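Local coordinates for enoyl-CoA hydratase subunit I (Geobacillus kaustophilus, PDB 2PBP), which probably catalyses the reversible addition of water to the double bond of enoyl-CoA thioesters, a step of beta-oxidation and related acyl-CoA breakdown, at residues N103-G108 and G163-A168; L119-S124 and M191-R196; L147-G152 and K214-P219. One frame throughout, in Å; residues are numbered along the deposited sequence.

Contact 1. Residues N103-G108 and G163-A168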
loop_
_atom_site.group_PDB
_atom_site.type_symbol
_atom_site.label_atom_id
_atom_site.label_comp_id
_atom_site.label_asym_id
_atom_site.label_seq_id
_atom_site.Cartn_x
_atom_site.Cartn_y
_atom_site.Cartn_z
ATOM N N ASN A 103 1.204 -22.165 -10.925
ATOM C CA ASN A 103 1.327 -22.895 -12.183
ATOM C C ASN A 103 0.030 -23.454 -12.751
ATOM O O ASN A 103 0.026 -24.003 -13.853
ATOM C CB ASN A 103 2.298 -24.055 -11.996
ATOM C CG ASN A 103 1.890 -24.961 -10.853
ATOM O OD1 ASN A 103 1.928 -24.558 -9.688
ATOM N ND2 ASN A 103 1.482 -26.185 -11.178
ATOM N N GLY A 104 -1.061 -23.334 -12.003
ATOM C CA GLY A 104 -2.329 -23.856 -12.480
ATOM C C GLY A 104 -3.464 -23.593 -11.513
ATOM O O GLY A 104 -3.537 -22.520 -10.918
ATOM N N LEU A 105 -4.350 -24.572 -11.358
ATOM C CA LEU A 105 -5.489 -24.433 -10.461
ATOM C C LEU A 105 -5.078 -24.118 -9.028
ATOM O O LEU A 105 -4.207 -24.772 -8.458
ATOM C CB LEU A 105 -6.325 -25.716 -10.454
ATOM C CG LEU A 105 -6.953 -26.207 -11.758
ATOM C CD1 LEU A 105 -7.660 -27.530 -11.501
ATOM C CD2 LEU A 105 -7.927 -25.172 -12.292
ATOM N N ALA A 106 -5.722 -23.101 -8.464
ATOM C CA ALA A 106 -5.508 -22.674 -7.087
ATOM C C ALA A 106 -6.934 -22.462 -6.583
ATOM O O ALA A 106 -7.451 -21.346 -6.591
ATOM C CB ALA A 106 -4.718 -21.365 -7.043
ATOM N N LEU A 107 -7.568 -23.558 -6.171
ATOM C CA LEU A 107 -8.955 -23.531 -5.708
ATOM C C LEU A 107 -9.106 -23.819 -4.219
ATOM O O LEU A 107 -8.411 -24.676 -3.667
ATOM C CB LEU A 107 -9.770 -24.553 -6.504
ATOM C CG LEU A 107 -9.608 -24.500 -8.027
ATOM C CD1 LEU A 107 -10.257 -25.729 -8.651
ATOM C CD2 LEU A 107 -10.224 -23.224 -8.572
ATOM N N GLY A 108 -10.038 -23.109 -3.583
ATOM C CA GLY A 108 -10.278 -23.293 -2.162
ATOM C C GLY A 108 -9.028 -22.996 -1.361
ATOM O O GLY A 108 -8.494 -21.891 -1.426
ATOM N N GLY A 163 -18.837 -19.383 -6.456
ATOM C CA GLY A 163 -17.794 -20.385 -6.566
ATOM C C GLY A 163 -17.172 -20.443 -7.951
ATOM O O GLY A 163 -16.459 -21.391 -8.276
ATOM N N ALA A 164 -17.432 -19.425 -8.767
ATOM C CA ALA A 164 -16.894 -19.376 -10.123
ATOM C C ALA A 164 -15.383 -19.179 -10.122
ATOM O O ALA A 164 -14.820 -18.615 -9.184
ATOM C CB ALA A 164 -17.562 -18.254 -10.910
ATOM N N ARG A 165 -14.728 -19.636 -11.183
ATOM C CA ARG A 165 -13.282 -19.497 -11.280
ATOM C C ARG A 165 -12.858 -18.187 -11.927
ATOM O O ARG A 165 -13.423 -17.754 -12.932
ATOM C CB ARG A 165 -12.686 -20.660 -12.066
ATOM C CG ARG A 165 -12.783 -21.992 -11.364
ATOM C CD ARG A 165 -12.147 -23.065 -12.213
ATOM N NE ARG A 165 -12.314 -24.393 -11.638
ATOM C CZ ARG A 165 -11.895 -25.509 -12.223
ATOM N NH1 ARG A 165 -11.284 -25.447 -13.400
ATOM N NH2 ARG A 165 -12.093 -26.680 -11.638
ATOM N N MET A 166 -11.839 -17.576 -11.338
ATOM C CA MET A 166 -11.293 -16.313 -11.807
ATOM C C MET A 166 -10.039 -16.602 -12.636
ATOM O O MET A 166 -9.163 -17.352 -12.207
ATOM C CB MET A 166 -10.948 -15.453 -10.588
ATOM C CG MET A 166 -10.489 -14.046 -10.878
ATOM S SD MET A 166 -9.897 -13.298 -9.350
ATOM C CE MET A 166 -11.440 -12.954 -8.498
ATOM N N SER A 167 -9.955 -16.023 -13.831
ATOM C CA SER A 167 -8.784 -16.248 -14.675
ATOM C C SER A 167 -7.604 -15.454 -14.123
ATOM O O SER A 167 -7.784 -14.514 -13.351
ATOM C CB SER A 167 -9.062 -15.801 -16.114
ATOM O OG SER A 167 -9.277 -14.405 -16.170
ATOM N N ALA A 168 -6.396 -15.833 -14.523
ATOM C CA ALA A 168 -5.204 -15.135 -14.064
ATOM C C ALA A 168 -5.263 -13.668 -14.476
ATOM O O ALA A 168 -4.882 -12.784 -13.711
ATOM C CB ALA A 168 -3.956 -15.794 -14.639
#
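Leu105 and Leu107 meet the long side chain of Arg165 through three methyls, without a hydrogen bond between the segments. CD2 of Leu105 lies over one face of the guanidinium, 3.5 Å from Arg165 NH1. Leu107 uses both of its methyls. Its CD1 comes obliquely to the same group, 3.6 Å from Arg165 NH2, while CD2 rests farther back along the chain, 4.0 Å from Arg165 CG and 3.9 Å from Arg165 NE. The CA atoms of Leu107 and Arg165 are 8.1 Å apart, a gap the arginine crosses with its chain extended from CG to NE (chi2 -179°, chi3 -175°). With an alanine here in place of Leu107, both methyls on the arginine are gone, which would probably leave a gap beside its CG and CD and the guanidinium freer to turn. Arg165 NH1 is also held by a salt bridge to Glu127, which limits the rotation of the guanidinium and gives its charge a partner while carbon covers one of its faces. Leu107 in turn touches Pro131, and Leu105, which covers the guanidinium face, also touches Glu127. Ala106, between the two leucines, meets Phe62 and Phe128. Beyond Leu107, Gly108 stands at the N-cap position of helix 109-115; in crotonase relatives the glycine-rich turn here supplies a backbone N-H to the oxyanion hole, and the same is probable in this protein. In the small mixed sheet, strand 127-129 separates strand 105-107 from the edge strand 166-167, so Arg165 reaches over an intervening strand, near helix 153-162 on whose Trp159 Met166 packs.

Contact 2. Residues L119-S124 and M191-R196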
loop_
_atom_site.group_PDB
_atom_site.type_symbol
_atom_site.label_atom_id
_atom_site.label_comp_id
_atom_site.label_asym_id
_atom_site.label_seq_id
_atom_site.Cartn_x
_atom_site.Cartn_y
_atom_site.Cartn_z
ATOM N N LEU A 119 3.505 -11.792 -2.832
ATOM C CA LEU A 119 3.376 -11.474 -4.248
ATOM C C LEU A 119 2.962 -12.750 -4.947
ATOM O O LEU A 119 3.310 -13.849 -4.504
ATOM C CB LEU A 119 4.713 -11.015 -4.839
ATOM C CG LEU A 119 5.431 -9.803 -4.246
ATOM C CD1 LEU A 119 6.773 -9.628 -4.933
ATOM C CD2 LEU A 119 4.575 -8.558 -4.413
ATOM N N ILE A 120 2.229 -12.609 -6.046
ATOM C CA ILE A 120 1.795 -13.775 -6.802
ATOM C C ILE A 120 2.153 -13.619 -8.280
ATOM O O ILE A 120 1.756 -12.649 -8.919
ATOM C CB ILE A 120 0.267 -13.986 -6.702
ATOM C CG1 ILE A 120 -0.159 -14.159 -5.241
ATOM C CG2 ILE A 120 -0.141 -15.201 -7.528
ATOM C CD1 ILE A 120 -1.658 -14.021 -4.987
ATOM N N VAL A 121 2.922 -14.567 -8.806
ATOM C CA VAL A 121 3.285 -14.569 -10.220
ATOM C C VAL A 121 2.492 -15.751 -10.747
ATOM O O VAL A 121 2.642 -16.868 -10.249
ATOM C CB VAL A 121 4.784 -14.826 -10.438
ATOM C CG1 VAL A 121 5.083 -14.903 -11.932
ATOM C CG2 VAL A 121 5.600 -13.718 -9.788
ATOM N N ALA A 122 1.645 -15.515 -11.744
ATOM C CA ALA A 122 0.810 -16.586 -12.260
ATOM C C ALA A 122 1.027 -16.951 -13.714
ATOM O O ALA A 122 1.407 -16.121 -14.539
ATOM C CB ALA A 122 -0.664 -16.238 -12.040
ATOM N N SER A 123 0.774 -18.223 -14.000
ATOM C CA SER A 123 0.863 -18.763 -15.346
ATOM C C SER A 123 -0.485 -18.498 -16.000
ATOM O O SER A 123 -1.457 -18.156 -15.325
ATOM C CB SER A 123 1.105 -20.274 -15.296
ATOM O OG SER A 123 0.699 -20.896 -16.507
ATOM N N SER A 124 -0.538 -18.655 -17.317
ATOM C CA SER A 124 -1.782 -18.475 -18.043
ATOM C C SER A 124 -2.659 -19.693 -17.755
ATOM O O SER A 124 -3.858 -19.692 -18.016
ATOM C CB SER A 124 -1.507 -18.365 -19.546
ATOM O OG SER A 124 -0.749 -17.209 -19.851
ATOM N N MET A 191 11.764 -16.931 -10.482
ATOM C CA MET A 191 13.092 -17.015 -9.884
ATOM C C MET A 191 13.919 -15.765 -10.174
ATOM O O MET A 191 14.749 -15.358 -9.359
ATOM C CB MET A 191 13.824 -18.262 -10.381
ATOM C CG MET A 191 13.207 -19.567 -9.894
ATOM S SD MET A 191 13.096 -19.652 -8.086
ATOM C CE MET A 191 14.841 -19.706 -7.646
ATOM N N ARG A 192 13.701 -15.158 -11.335
ATOM C CA ARG A 192 14.429 -13.946 -11.676
ATOM C C ARG A 192 13.987 -12.838 -10.726
ATOM O O ARG A 192 14.810 -12.079 -10.211
ATOM C CB ARG A 192 14.146 -13.537 -13.122
ATOM C CG ARG A 192 14.870 -12.278 -13.555
ATOM C CD ARG A 192 14.868 -12.138 -15.068
ATOM N NE ARG A 192 15.512 -13.279 -15.712
ATOM C CZ ARG A 192 14.873 -14.177 -16.455
ATOM N NH1 ARG A 192 13.567 -14.071 -16.651
ATOM N NH2 ARG A 192 15.541 -15.187 -16.999
ATOM N N LEU A 193 12.681 -12.756 -10.492
ATOM C CA LEU A 193 12.123 -11.753 -9.593
ATOM C C LEU A 193 12.632 -11.979 -8.170
ATOM O O LEU A 193 13.058 -11.038 -7.494
ATOM C CB LEU A 193 10.592 -11.820 -9.605
ATOM C CG LEU A 193 9.867 -10.963 -8.565
ATOM C CD1 LEU A 193 10.179 -9.487 -8.797
ATOM C CD2 LEU A 193 8.367 -11.218 -8.652
ATOM N N ALA A 194 12.590 -13.231 -7.722
ATOM C CA ALA A 194 13.050 -13.577 -6.381
ATOM C C ALA A 194 14.534 -13.251 -6.253
ATOM O O ALA A 194 14.988 -12.773 -5.211
ATOM C CB ALA A 194 12.808 -15.060 -6.109
ATOM N N GLY A 195 15.282 -13.515 -7.323
ATOM C CA GLY A 195 16.704 -13.233 -7.329
ATOM C C GLY A 195 16.959 -11.752 -7.133
ATOM O O GLY A 195 17.854 -11.361 -6.377
ATOM N N ARG A 196 16.173 -10.921 -7.810
ATOM C CA ARG A 196 16.325 -9.478 -7.683
ATOM C C ARG A 196 15.990 -9.027 -6.264
ATOM O O ARG A 196 16.683 -8.182 -5.699
ATOM C CB ARG A 196 15.432 -8.748 -8.688
ATOM C CG ARG A 196 15.946 -8.804 -10.120
ATOM C CD ARG A 196 15.318 -7.704 -10.963
ATOM N NE ARG A 196 13.924 -7.970 -11.301
ATOM C CZ ARG A 196 13.533 -8.667 -12.365
ATOM N NH1 ARG A 196 14.434 -9.168 -13.200
ATOM N NH2 ARG A 196 12.243 -8.861 -12.598
#
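Leu193 projects from a helical turn closed by the bond from Gly195 N to Met191 O, 2.8 Å, and meets Val121 and Leu119 of the neighbouring strand. One methyl does all the touching on the helix side. Leu193 CD2 lies 3.9 Å from Val121 CG2, and Leu119 CD1 approaches that methyl more loosely, at 4.3 Å. With CG of Leu193 opposite its backbone N (chi1 172°), the branch is carried from the helix toward the sheet. In Val121 it is CG1 that lies opposite the N (chi1 176°), which leaves CG2 to face the helix. The side chains of Val121 and Leu193 run past one another in opposite directions and meet by their methyls. Leu119 and Val121, two apart on strand 119-123, both point to the helix; the CB of Ile120 between them points away, and its side chain packs on Val102 and Val177. Helix 186-198 lies against this face of the large mixed sheet: Leu186 and Thr190 also pack on Val121, and Leu197 on Leu119, while Ile99 of strand 98-102 adjoins both strand residues. On the helix, Leu193 CA sits above one face of the Arg196 guanidinium, offset toward its rim, and Arg192 pairs with Glu188 and Glu189. Lys154 of the second subunit packs on Leu119. No polar atom crosses between the segments, so their direct attraction rests on dispersion and on the exclusion of water, and no directional bond fixes the angle between helix and strand.

Contact 3. Residues L147-G152 and K214-P219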
loop_
_atom_site.group_PDB
_atom_site.type_symbol
_atom_site.label_atom_id
_atom_site.label_comp_id
_atom_site.label_asym_id
_atom_site.label_seq_id
_atom_site.Cartn_x
_atom_site.Cartn_y
_atom_site.Cartn_z
ATOM N N LEU A 147 -9.662 -11.909 0.335
ATOM C CA LEU A 147 -10.259 -11.517 -0.940
ATOM C C LEU A 147 -11.026 -10.201 -0.801
ATOM O O LEU A 147 -10.906 -9.313 -1.644
ATOM C CB LEU A 147 -11.206 -12.605 -1.470
ATOM C CG LEU A 147 -11.679 -12.385 -2.915
ATOM C CD1 LEU A 147 -10.495 -12.560 -3.859
ATOM C CD2 LEU A 147 -12.779 -13.379 -3.281
ATOM N N THR A 148 -11.806 -10.075 0.269
ATOM C CA THR A 148 -12.588 -8.866 0.500
ATOM C C THR A 148 -11.702 -7.632 0.674
ATOM O O THR A 148 -12.013 -6.554 0.164
ATOM C CB THR A 148 -13.492 -9.023 1.739
ATOM O OG1 THR A 148 -14.412 -10.101 1.519
ATOM C CG2 THR A 148 -14.278 -7.741 1.999
ATOM N N LYS A 149 -10.599 -7.784 1.396
ATOM C CA LYS A 149 -9.697 -6.658 1.602
ATOM C C LYS A 149 -9.044 -6.234 0.291
ATOM O O LYS A 149 -8.771 -5.054 0.080
ATOM C CB LYS A 149 -8.620 -7.009 2.633
ATOM C CG LYS A 149 -9.158 -7.182 4.050
ATOM C CD LYS A 149 -8.034 -7.277 5.067
ATOM C CE LYS A 149 -8.570 -7.464 6.483
ATOM N NZ LYS A 149 -9.435 -6.333 6.930
ATOM N N LEU A 150 -8.810 -7.192 -0.599
ATOM C CA LEU A 150 -8.177 -6.885 -1.875
ATOM C C LEU A 150 -9.089 -6.290 -2.944
ATOM O O LEU A 150 -8.688 -5.365 -3.648
ATOM C CB LEU A 150 -7.505 -8.134 -2.449
ATOM C CG LEU A 150 -6.222 -8.611 -1.764
ATOM C CD1 LEU A 150 -5.816 -9.965 -2.328
ATOM C CD2 LEU A 150 -5.115 -7.585 -1.984
ATOM N N ILE A 151 -10.309 -6.808 -3.073
ATOM C CA ILE A 151 -11.203 -6.314 -4.115
ATOM C C ILE A 151 -12.542 -5.717 -3.680
ATOM O O ILE A 151 -13.368 -5.364 -4.525
ATOM C CB ILE A 151 -11.446 -7.434 -5.170
ATOM C CG1 ILE A 151 -12.191 -8.618 -4.553
ATOM C CG2 ILE A 151 -10.106 -7.964 -5.670
ATOM C CD1 ILE A 151 -12.849 -9.563 -5.561
ATOM N N GLY A 152 -12.759 -5.604 -2.374
ATOM C CA GLY A 152 -14.004 -5.033 -1.885
ATOM C C GLY A 152 -15.109 -6.061 -1.709
ATOM O O GLY A 152 -15.084 -7.104 -2.356
ATOM N N LYS A 214 0.577 -4.126 8.879
ATOM C CA LYS A 214 -0.169 -3.264 9.791
ATOM C C LYS A 214 -1.080 -2.316 9.006
ATOM O O LYS A 214 -2.194 -2.020 9.436
ATOM C CB LYS A 214 0.789 -2.439 10.661
ATOM C CG LYS A 214 1.910 -3.240 11.329
ATOM C CD LYS A 214 1.376 -4.399 12.156
ATOM C CE LYS A 214 2.505 -5.139 12.867
ATOM N NZ LYS A 214 2.022 -6.393 13.509
ATOM N N ALA A 215 -0.605 -1.853 7.851
ATOM C CA ALA A 215 -1.371 -0.932 7.011
ATOM C C ALA A 215 -2.710 -1.517 6.586
ATOM O O ALA A 215 -3.677 -0.789 6.369
ATOM C CB ALA A 215 -0.560 -0.548 5.779
ATOM N N VAL A 216 -2.758 -2.837 6.456
ATOM C CA VAL A 216 -3.982 -3.519 6.057
ATOM C C VAL A 216 -5.035 -3.498 7.168
ATOM O O VAL A 216 -6.234 -3.456 6.889
ATOM C CB VAL A 216 -3.693 -4.997 5.674
ATOM C CG1 VAL A 216 -4.992 -5.740 5.413
ATOM C CG2 VAL A 216 -2.805 -5.051 4.434
ATOM N N ASP A 217 -4.586 -3.511 8.420
ATOM C CA ASP A 217 -5.500 -3.536 9.563
ATOM C C ASP A 217 -5.581 -2.240 10.383
ATOM O O ASP A 217 -6.672 -1.749 10.688
ATOM C CB ASP A 217 -5.111 -4.685 10.504
ATOM C CG ASP A 217 -4.988 -6.022 9.786
ATOM O OD1 ASP A 217 -5.869 -6.343 8.964
ATOM O OD2 ASP A 217 -4.012 -6.759 10.054
ATOM N N TYR A 218 -4.418 -1.708 10.737
ATOM C CA TYR A 218 -4.275 -0.500 11.555
ATOM C C TYR A 218 -4.853 0.812 11.044
ATOM O O TYR A 218 -4.886 1.068 9.843
ATOM C CB TYR A 218 -2.795 -0.204 11.794
ATOM C CG TYR A 218 -2.063 -1.038 12.812
ATOM C CD1 TYR A 218 -2.211 -2.423 12.864
ATOM C CD2 TYR A 218 -1.129 -0.441 13.660
ATOM C CE1 TYR A 218 -1.439 -3.192 13.735
ATOM C CE2 TYR A 218 -0.355 -1.195 14.527
ATOM C CZ TYR A 218 -0.509 -2.568 14.559
ATOM O OH TYR A 218 0.287 -3.304 15.404
ATOM N N PRO A 219 -5.317 1.666 11.970
ATOM C CA PRO A 219 -5.855 2.967 11.567
ATOM C C PRO A 219 -4.579 3.695 11.126
ATOM O O PRO A 219 -3.506 3.437 11.677
ATOM C CB PRO A 219 -6.404 3.532 12.874
ATOM C CG PRO A 219 -6.846 2.308 13.602
ATOM C CD PRO A 219 -5.699 1.350 13.358
#
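Lys149 and Val216 cross obliquely, the aliphatic part of the lysine lying over one methyl of the valine. Lys149 CD and Val216 CG1 are 3.4 Å apart, tighter than carbon atoms normally come; CE follows at 4.1 Å from the same methyl. CG1 of Val216 faces the lysine because it stands opposite its own backbone N (chi1 174°). Asp217 meets Lys149 at about a right angle, its OD1 3.8 Å from Lys149 CE. A bend at the end of the lysine (chi4 -61°) leaves NZ 4.1 Å from Asp217 OD1, too far for a salt bridge, although the opposite charges should still attract mildly. The two segments belong to helix 143-151 of the crotonase-type core and helix 202-217, the first of the three long helices that close the chain. Near the end of the latter, Lys214 O accepts from both Asp217 N and Tyr218 N, and Lys214 CB sits 3.7 Å above the plane of the Tyr218 ring, over the ring centre. The second subunit approaches here: its Lys149 bonds to Ala215 O and Tyr218 O of this chain, its Thr148 packs on Val216 and its Asp217 on Pro219. On the other helix, Leu150 packs against Pro153 of the second subunit.

The segments alternate along the chain: 103-108, 119-124 and 147-152 come first, and their partners 163-168, 191-196 and 214-219 follow in the same order, so along the chain the contacts cross rather than nest. Contacts 1 and 2, with centres about 18 Å apart, touch through Ala168, at the start of helix 168-173, on Ser123 and Ala122, and through Asn103 on Ser123. Contact 3 is about 21 Å from contact 1 and about 23 Å from contact 2, centre to centre, and touches neither, but helix 202-217 directly follows helix 186-198 of contact 2. Contacts 2 and 3 both have residues that touch the second subunit; contact 1 does not.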